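Local atomic coordinates of epidermin modifying enzyme EPID (Staphylococcus epidermidis, PDB entry 1G63), a protein that catalyses the FMN-dependent oxidative decarboxylation of the C-terminal cysteine residue of the epidermin precursor peptide, forming a carbon-carbon double bond. Residues I16-N19 and H20-V23. Sequence-based numbering, arbitrary orientation.
Sequences ININ and HYIV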
loop_
_atom_site.group_PDB
_atom_site.type_symbol
_atom_site.label_atom_id
_atom_site.label_comp_id
_atom_site.label_asym_id
_atom_site.label_seq_id
_atom_site.Cartn_x
_atom_site.Cartn_y
_atom_site.Cartn_z
ATOM N N ILE B 16 -21.646 -19.736 -8.898
ATOM C CA ILE B 16 -21.896 -19.646 -7.463
ATOM C C ILE B 16 -22.480 -20.946 -6.908
ATOM O O ILE B 16 -22.537 -21.139 -5.695
ATOM C CB ILE B 16 -22.875 -18.497 -7.118
ATOM C CG1 ILE B 16 -24.295 -18.863 -7.562
ATOM C CG2 ILE B 16 -22.421 -17.212 -7.787
ATOM C CD1 ILE B 16 -25.340 -17.850 -7.158
ATOM N N ASN B 17 -22.919 -21.830 -7.800
ATOM C CA ASN B 17 -23.489 -23.115 -7.400
ATOM C C ASN B 17 -22.589 -24.290 -7.789
ATOM O O ASN B 17 -23.000 -25.445 -7.696
ATOM C CB ASN B 17 -24.864 -23.308 -8.047
ATOM C CG ASN B 17 -25.907 -22.350 -7.505
ATOM O OD1 ASN B 17 -26.825 -21.948 -8.227
ATOM N ND2 ASN B 17 -25.782 -21.986 -6.225
ATOM N N ILE B 18 -21.364 -23.993 -8.210
ATOM C CA ILE B 18 -20.433 -25.032 -8.631
ATOM C C ILE B 18 -20.123 -26.059 -7.535
ATOM O O ILE B 18 -19.827 -27.212 -7.831
ATOM C CB ILE B 18 -19.097 -24.412 -9.163
ATOM C CG1 ILE B 18 -18.309 -25.465 -9.941
ATOM C CG2 ILE B 18 -18.252 -23.880 -8.016
ATOM C CD1 ILE B 18 -19.027 -25.989 -11.172
ATOM N N ASN B 19 -20.200 -25.646 -6.277
ATOM C CA ASN B 19 -19.918 -26.549 -5.174
ATOM C C ASN B 19 -20.843 -27.761 -5.184
ATOM O O ASN B 19 -20.437 -28.856 -4.799
ATOM C CB ASN B 19 -20.034 -25.812 -3.833
ATOM C CG ASN B 19 -21.390 -25.150 -3.638
ATOM O OD1 ASN B 19 -21.731 -24.183 -4.329
ATOM N ND2 ASN B 19 -22.173 -25.672 -2.695
ATOM N N HIS B 20 -22.081 -27.572 -5.631
ATOM C CA HIS B 20 -23.045 -28.666 -5.688
ATOM C C HIS B 20 -22.598 -29.760 -6.651
ATOM O O HIS B 20 -22.751 -30.946 -6.370
ATOM C CB HIS B 20 -24.419 -28.156 -6.119
ATOM C CG HIS B 20 -25.068 -27.252 -5.123
ATOM N ND1 HIS B 20 -25.223 -27.594 -3.798
ATOM C CD2 HIS B 20 -25.621 -26.023 -5.262
ATOM C CE1 HIS B 20 -25.843 -26.617 -3.163
ATOM N NE2 HIS B 20 -26.096 -25.652 -4.030
ATOM N N TYR B 21 -22.056 -29.360 -7.796
ATOM C CA TYR B 21 -21.597 -30.328 -8.776
ATOM C C TYR B 21 -20.414 -31.118 -8.239
ATOM O O TYR B 21 -20.315 -32.325 -8.460
ATOM C CB TYR B 21 -21.187 -29.634 -10.078
ATOM C CG TYR B 21 -22.337 -29.115 -10.902
ATOM C CD1 TYR B 21 -22.914 -27.877 -10.635
ATOM C CD2 TYR B 21 -22.860 -29.872 -11.946
ATOM C CE1 TYR B 21 -23.985 -27.404 -11.392
ATOM C CE2 TYR B 21 -23.932 -29.410 -12.708
ATOM C CZ TYR B 21 -24.488 -28.175 -12.425
ATOM O OH TYR B 21 -25.543 -27.714 -13.180
ATOM N N ILE B 22 -19.523 -30.433 -7.531
ATOM C CA ILE B 22 -18.329 -31.064 -6.990
ATOM C C ILE B 22 -18.630 -32.254 -6.096
ATOM O O ILE B 22 -18.199 -33.376 -6.373
ATOM C CB ILE B 22 -17.486 -30.048 -6.207
ATOM C CG1 ILE B 22 -17.041 -28.928 -7.148
ATOM C CG2 ILE B 22 -16.283 -30.737 -5.586
ATOM C CD1 ILE B 22 -16.317 -27.785 -6.458
ATOM N N VAL B 23 -19.370 -32.010 -5.023
ATOM C CA VAL B 23 -19.705 -33.075 -4.088
ATOM C C VAL B 23 -20.411 -34.239 -4.791
ATOM O O VAL B 23 -20.188 -35.408 -4.468
ATOM C CB VAL B 23 -20.590 -32.535 -2.939
ATOM C CG1 VAL B 23 -21.785 -31.791 -3.510
ATOM C CG2 VAL B 23 -21.037 -33.685 -2.038
#
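His20 N donates to Asn17 O at 3.1 Å, with an N-H...O angle of 144°. This i to i+3 bond links Asn17, just before helix 18-25, to His20 within it. Ile18 O accepts an i+4 bond from Ile22 N at 3.2 Å, fairly straight at 158°. Tyr21 N adds a weak i+3 bond to the same oxygen, so two N-H groups share it. The bond from Val23 N to Asn19 O, 3.3 Å long, is also weak.

Asn17, Asn19 and His20 carry the polar side of this turn. The His20 imidazole runs beside both asparagine side chains and points the same way. Asn19 places ND2 over one face of the ring, 3.7 Å above its plane and displaced toward the rim. Its CG sits between the backbone N and the carbonyl carbon (chi1 56°), which brings the amide alongside the histidine. Asn17 approaches through CB, 4.0 Å from His20 CD2. On another side of the helix, Ile18 CD1 touches Tyr21 CD1 at 4.4 Å. Tyr21 OH is hydrogen-bonded to Pro163 O.

His20 lies at a subunit interface of the dodecamer: its NE2 is hydrogen-bonded to NE2 of His20 of a second subunit, and the two rings meet. Ile18 and Ile22 face inward, onto Ile34 of strand 32-36; Ile22 also packs on Leu49, Phe52 and Cys53. Helix 18-25 links parallel strands 5-9 and 32-36 in a beta-alpha-beta crossover of the Rossmann-like fold.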